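Local coordinates for protein bvu-3222 (Bacteroides vulgatus ATCC 8482, PDB 3FYF), which is of unknown function but belongs to the DUF4251 family, is probably periplasmic and folds as an antiparallel beta barrel, at residues V72-G77 with Y121-N126; I136-T139 with Q144-V147. One frame throughout, in Å; residues are numbered along the deposited sequence.

Interaction 1. Residues V72-G77 with Y121-N126; sequences VEVNDG and YNYGIN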
loop_
_atom_site.group_PDB
_atom_site.type_symbol
_atom_site.label_atom_id
_atom_site.label_comp_id
_atom_site.label_asym_id
_atom_site.label_seq_id
_atom_site.Cartn_x
_atom_site.Cartn_y
_atom_site.Cartn_z
ATOM N N VAL B 72 -7.271 6.446 11.737
ATOM C CA VAL B 72 -7.745 7.812 11.610
ATOM C C VAL B 72 -9.256 7.748 11.821
ATOM O O VAL B 72 -9.950 7.008 11.130
ATOM C CB VAL B 72 -7.362 8.410 10.226
ATOM C CG1 VAL B 72 -8.268 9.550 9.847
ATOM C CG2 VAL B 72 -5.905 8.876 10.220
ATOM N N GLU B 73 -9.760 8.499 12.795
ATOM C CA GLU B 73 -11.167 8.397 13.178
ATOM C C GLU B 73 -11.851 9.761 13.244
ATOM O O GLU B 73 -11.275 10.709 13.745
ATOM C CB GLU B 73 -11.284 7.689 14.529
ATOM C CG GLU B 73 -12.703 7.282 14.892
ATOM C CD GLU B 73 -12.863 6.946 16.357
ATOM O OE1 GLU B 73 -13.627 7.664 17.036
ATOM O OE2 GLU B 73 -12.227 5.974 16.827
ATOM N N VAL B 74 -13.070 9.855 12.716
ATOM C CA VAL B 74 -13.925 11.031 12.919
ATOM C C VAL B 74 -15.291 10.544 13.391
ATOM O O VAL B 74 -15.912 9.716 12.727
ATOM C CB VAL B 74 -14.059 11.904 11.643
ATOM C CG1 VAL B 74 -15.192 12.921 11.764
ATOM C CG2 VAL B 74 -12.759 12.625 11.345
ATOM N N ASN B 75 -15.732 11.043 14.549
ATOM C CA ASN B 75 -17.021 10.673 15.140
ATOM C C ASN B 75 -17.584 11.804 16.007
ATOM O O ASN B 75 -16.893 12.310 16.896
ATOM C CB ASN B 75 -16.881 9.379 15.961
ATOM C CG ASN B 75 -18.218 8.845 16.472
ATOM O OD1 ASN B 75 -18.422 8.719 17.681
ATOM N ND2 ASN B 75 -19.126 8.521 15.554
ATOM N N ASP B 76 -18.830 12.194 15.719
ATOM C CA ASP B 76 -19.600 13.195 16.488
ATOM C C ASP B 76 -18.936 14.578 16.570
ATOM O O ASP B 76 -18.939 15.224 17.622
ATOM C CB ASP B 76 -19.954 12.657 17.890
ATOM C CG ASP B 76 -21.301 13.163 18.401
ATOM O OD1 ASP B 76 -21.724 12.706 19.486
ATOM O OD2 ASP B 76 -21.936 14.005 17.727
ATOM N N GLY B 77 -18.360 15.018 15.451
ATOM C CA GLY B 77 -17.651 16.300 15.381
ATOM C C GLY B 77 -16.240 16.267 15.949
ATOM O O GLY B 77 -15.536 17.280 15.933
ATOM N N TYR B 121 -12.003 13.560 0.460
ATOM C CA TYR B 121 -12.523 14.043 1.737
ATOM C C TYR B 121 -11.401 14.723 2.519
ATOM O O TYR B 121 -10.431 14.069 2.934
ATOM C CB TYR B 121 -13.086 12.857 2.526
ATOM C CG TYR B 121 -13.911 13.204 3.746
ATOM C CD1 TYR B 121 -13.314 13.353 4.996
ATOM C CD2 TYR B 121 -15.296 13.338 3.659
ATOM C CE1 TYR B 121 -14.072 13.650 6.122
ATOM C CE2 TYR B 121 -16.063 13.636 4.783
ATOM C CZ TYR B 121 -15.443 13.788 6.010
ATOM O OH TYR B 121 -16.182 14.083 7.131
ATOM N N ASN B 122 -11.530 16.039 2.705
ATOM C CA ASN B 122 -10.507 16.846 3.373
ATOM C C ASN B 122 -11.055 17.486 4.650
ATOM O O ASN B 122 -12.234 17.836 4.701
ATOM C CB ASN B 122 -9.983 17.948 2.438
ATOM C CG ASN B 122 -9.169 17.412 1.255
ATOM O OD1 ASN B 122 -8.820 18.161 0.349
ATOM N ND2 ASN B 122 -8.857 16.133 1.268
ATOM N N TYR B 123 -10.199 17.637 5.663
ATOM C CA TYR B 123 -10.562 18.288 6.933
ATOM C C TYR B 123 -9.354 18.636 7.810
ATOM O O TYR B 123 -8.236 18.175 7.570
ATOM C CB TYR B 123 -11.572 17.447 7.739
ATOM C CG TYR B 123 -11.075 16.084 8.182
ATOM C CD1 TYR B 123 -11.161 14.983 7.332
ATOM C CD2 TYR B 123 -10.535 15.890 9.452
ATOM C CE1 TYR B 123 -10.724 13.728 7.726
ATOM C CE2 TYR B 123 -10.093 14.638 9.856
ATOM C CZ TYR B 123 -10.192 13.561 8.985
ATOM O OH TYR B 123 -9.754 12.314 9.369
ATOM N N GLY B 124 -9.600 19.456 8.826
ATOM C CA GLY B 124 -8.589 19.811 9.817
ATOM C C GLY B 124 -8.925 19.233 11.181
ATOM O O GLY B 124 -10.085 18.925 11.471
ATOM N N ILE B 125 -7.895 19.061 12.005
ATOM C CA ILE B 125 -8.036 18.601 13.382
ATOM C C ILE B 125 -7.358 19.622 14.292
ATOM O O ILE B 125 -6.184 19.946 14.097
ATOM C CB ILE B 125 -7.371 17.206 13.609
ATOM C CG1 ILE B 125 -8.015 16.124 12.738
ATOM C CG2 ILE B 125 -7.426 16.797 15.088
ATOM C CD1 ILE B 125 -9.284 15.530 13.311
ATOM N N ASN B 126 -8.098 20.136 15.271
ATOM C CA ASN B 126 -7.535 21.070 16.244
ATOM C C ASN B 126 -7.237 20.387 17.574
ATOM O O ASN B 126 -8.144 20.111 18.363
ATOM C CB ASN B 126 -8.446 22.287 16.435
ATOM C CG ASN B 126 -8.152 23.405 15.445
ATOM O OD1 ASN B 126 -8.161 24.581 15.810
ATOM N ND2 ASN B 126 -7.890 23.044 14.189
HETATM O O HOH W 1 -9.479 12.074 12.320
#

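Interaction 2. Residues I136-T139 with Q144-V147; sequences IVLT and QASV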
loop_
_atom_site.group_PDB
_atom_site.type_symbol
_atom_site.label_atom_id
_atom_site.label_comp_id
_atom_site.label_asym_id
_atom_site.label_seq_id
_atom_site.Cartn_x
_atom_site.Cartn_y
_atom_site.Cartn_z
ATOM N N ILE B 136 -8.098 12.494 2.659
ATOM C CA ILE B 136 -8.488 11.121 2.372
ATOM C C ILE B 136 -8.894 11.001 0.907
ATOM O O ILE B 136 -9.662 11.810 0.398
ATOM C CB ILE B 136 -9.666 10.633 3.280
ATOM C CG1 ILE B 136 -9.278 10.678 4.762
ATOM C CG2 ILE B 136 -10.120 9.215 2.884
ATOM C CD1 ILE B 136 -10.447 10.463 5.744
ATOM N N VAL B 137 -8.356 9.993 0.230
ATOM C CA VAL B 137 -8.824 9.631 -1.096
ATOM C C VAL B 137 -9.403 8.228 -0.967
ATOM O O VAL B 137 -8.687 7.308 -0.575
ATOM C CB VAL B 137 -7.677 9.636 -2.131
ATOM C CG1 VAL B 137 -8.206 9.245 -3.501
ATOM C CG2 VAL B 137 -6.981 11.030 -2.182
ATOM N N LEU B 138 -10.691 8.081 -1.274
ATOM C CA LEU B 138 -11.367 6.777 -1.292
ATOM C C LEU B 138 -11.519 6.283 -2.732
ATOM O O LEU B 138 -12.071 6.985 -3.575
ATOM C CB LEU B 138 -12.740 6.877 -0.609
ATOM C CG LEU B 138 -13.806 5.781 -0.754
ATOM C CD1 LEU B 138 -13.409 4.506 -0.026
ATOM C CD2 LEU B 138 -15.134 6.284 -0.218
ATOM N N THR B 139 -11.022 5.079 -3.005
ATOM C CA THR B 139 -11.118 4.477 -4.332
ATOM C C THR B 139 -12.566 4.056 -4.630
ATOM O O THR B 139 -13.171 3.326 -3.852
ATOM C CB THR B 139 -10.157 3.267 -4.461
ATOM O OG1 THR B 139 -8.832 3.655 -4.081
ATOM C CG2 THR B 139 -10.130 2.735 -5.883
ATOM N N GLN B 144 -11.306 0.928 -0.034
ATOM C CA GLN B 144 -9.867 1.095 0.059
ATOM C C GLN B 144 -9.535 2.577 -0.033
ATOM O O GLN B 144 -9.961 3.272 -0.959
ATOM C CB GLN B 144 -9.177 0.282 -1.033
ATOM C CG GLN B 144 -9.407 -1.210 -0.865
ATOM C CD GLN B 144 -9.021 -2.009 -2.083
ATOM O OE1 GLN B 144 -8.148 -1.607 -2.856
ATOM N NE2 GLN B 144 -9.666 -3.159 -2.260
ATOM N N ALA B 145 -8.812 3.075 0.957
ATOM C CA ALA B 145 -8.580 4.507 1.028
ATOM C C ALA B 145 -7.206 4.846 1.563
ATOM O O ALA B 145 -6.619 4.075 2.321
ATOM C CB ALA B 145 -9.673 5.188 1.856
ATOM N N SER B 146 -6.717 6.013 1.145
ATOM C CA SER B 146 -5.425 6.548 1.539
ATOM C C SER B 146 -5.616 7.860 2.305
ATOM O O SER B 146 -6.323 8.758 1.843
ATOM C CB SER B 146 -4.599 6.828 0.291
ATOM O OG SER B 146 -3.233 6.966 0.628
ATOM N N VAL B 147 -4.972 7.977 3.458
ATOM C CA VAL B 147 -5.099 9.166 4.313
ATOM C C VAL B 147 -3.747 9.840 4.458
ATOM O O VAL B 147 -2.842 9.253 5.030
ATOM C CB VAL B 147 -5.574 8.800 5.739
ATOM C CG1 VAL B 147 -5.799 10.047 6.560
ATOM C CG2 VAL B 147 -6.837 8.013 5.694
#

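Interaction 1. Residues V72-G77 with Y121-N126
Val72 and Val74 face Tyr123 across strands that are not paired with each other, and the nearest CA atoms, those of Val74 and Ile125, lie 9.6 Å apart. The strand pairing of this antiparallel sheet closes into a barrel, and the contact spans its interior. Strands 78-83 and 100-113 run between the two along the barrel wall. No direct hydrogen bond joins the segments. The Tyr123 side chain reaches across to the two valines. Its CG sits between the backbone N and the carbonyl carbon (chi1 63°), which sends the ring inward. Val74 CG2 meets the ring obliquely, 3.6 Å from Tyr123 CZ. Val72 CG1, 3.2 Å from Tyr123 OH, and Val74 CG2 both lie close to the hydroxyl, which also holds a water. Ile125 CD1 lies at the ring edge, in its plane. Tyr123 CE1 in turn lies at the edge of the Tyr121 ring, and Tyr121 makes an edge-to-face contact with Phe48. A phenylalanine in place of Tyr123 would probably leave the water at Glu73 O without its second partner and open a small gap beside Val72. That water donates a hydrogen bond to Glu73 O at 2.7 Å and is hydrogen-bonded to Tyr123 OH at 3.0 Å.

Interaction 2. Residues I136-T139 with Q144-V147
Ile136 and Val147 are directly opposed on adjacent antiparallel strands, with their side chains side by side and pointing the same way. Ile136 CB lies 4.1 Å from Ser146 O. From there the side chain forks. CG2 goes to the methyl of Ala145, with Ile136 CG2 and Ala145 CB 4.2 Å apart. CG1 is anti to the carbonyl carbon (chi1 -61°), and this places it against Val147: Ile136 CG1 to Val147 CG2 is 3.7 Å. The tip, CD1, passes beyond the two strands to the ring of Tyr123. Leu138 CD1 continues the same apolar face, 4.2 Å from Ala145 CB, and its side chain also packs on helix 27-44. The backbones are joined by a reciprocal pair of bonds between Val137 and Ser146, with Val137 N to Ser146 O at 2.9 Å. Thr139 N adds a bond to Gln144 O, almost straight at 167°. The polar ends look elsewhere. Thr139 OG1 and Gln144 OE1 are hydrogen-bonded to Met62 O and Phe64 N of the second subunit, and Ser146 OG to Asn161 OD1. The apolar face lines the barrel interior, while Val137 and Ser146 pack on Gly60 of the second subunit: a two-stranded antiparallel beta hairpin in the barrel wall.

How the interactions relate
After its N-terminal helices and the first strands, the chain reaches 72-77. It then runs through strands 78-83 and 100-113 before 121-126 returns, so interaction 1 closes a 43-residue excursion. Interaction 2 opens later and closes after four residues, at the turn of its hairpin. The two are in series and neither nest nor cross. They meet where strands 119-126 and 132-138 lie side by side: Tyr121 O and Ile136 N are 2.8 Å apart, probably hydrogen-bonded. Across the interior, Val72 CG2 packs on Val147 CG1 at 3.8 Å. Interaction 1 thus links, across the interior, strands that are not neighbours in the wall, whereas interaction 2 joins adjacent strands and also takes part in the contact with the second subunit.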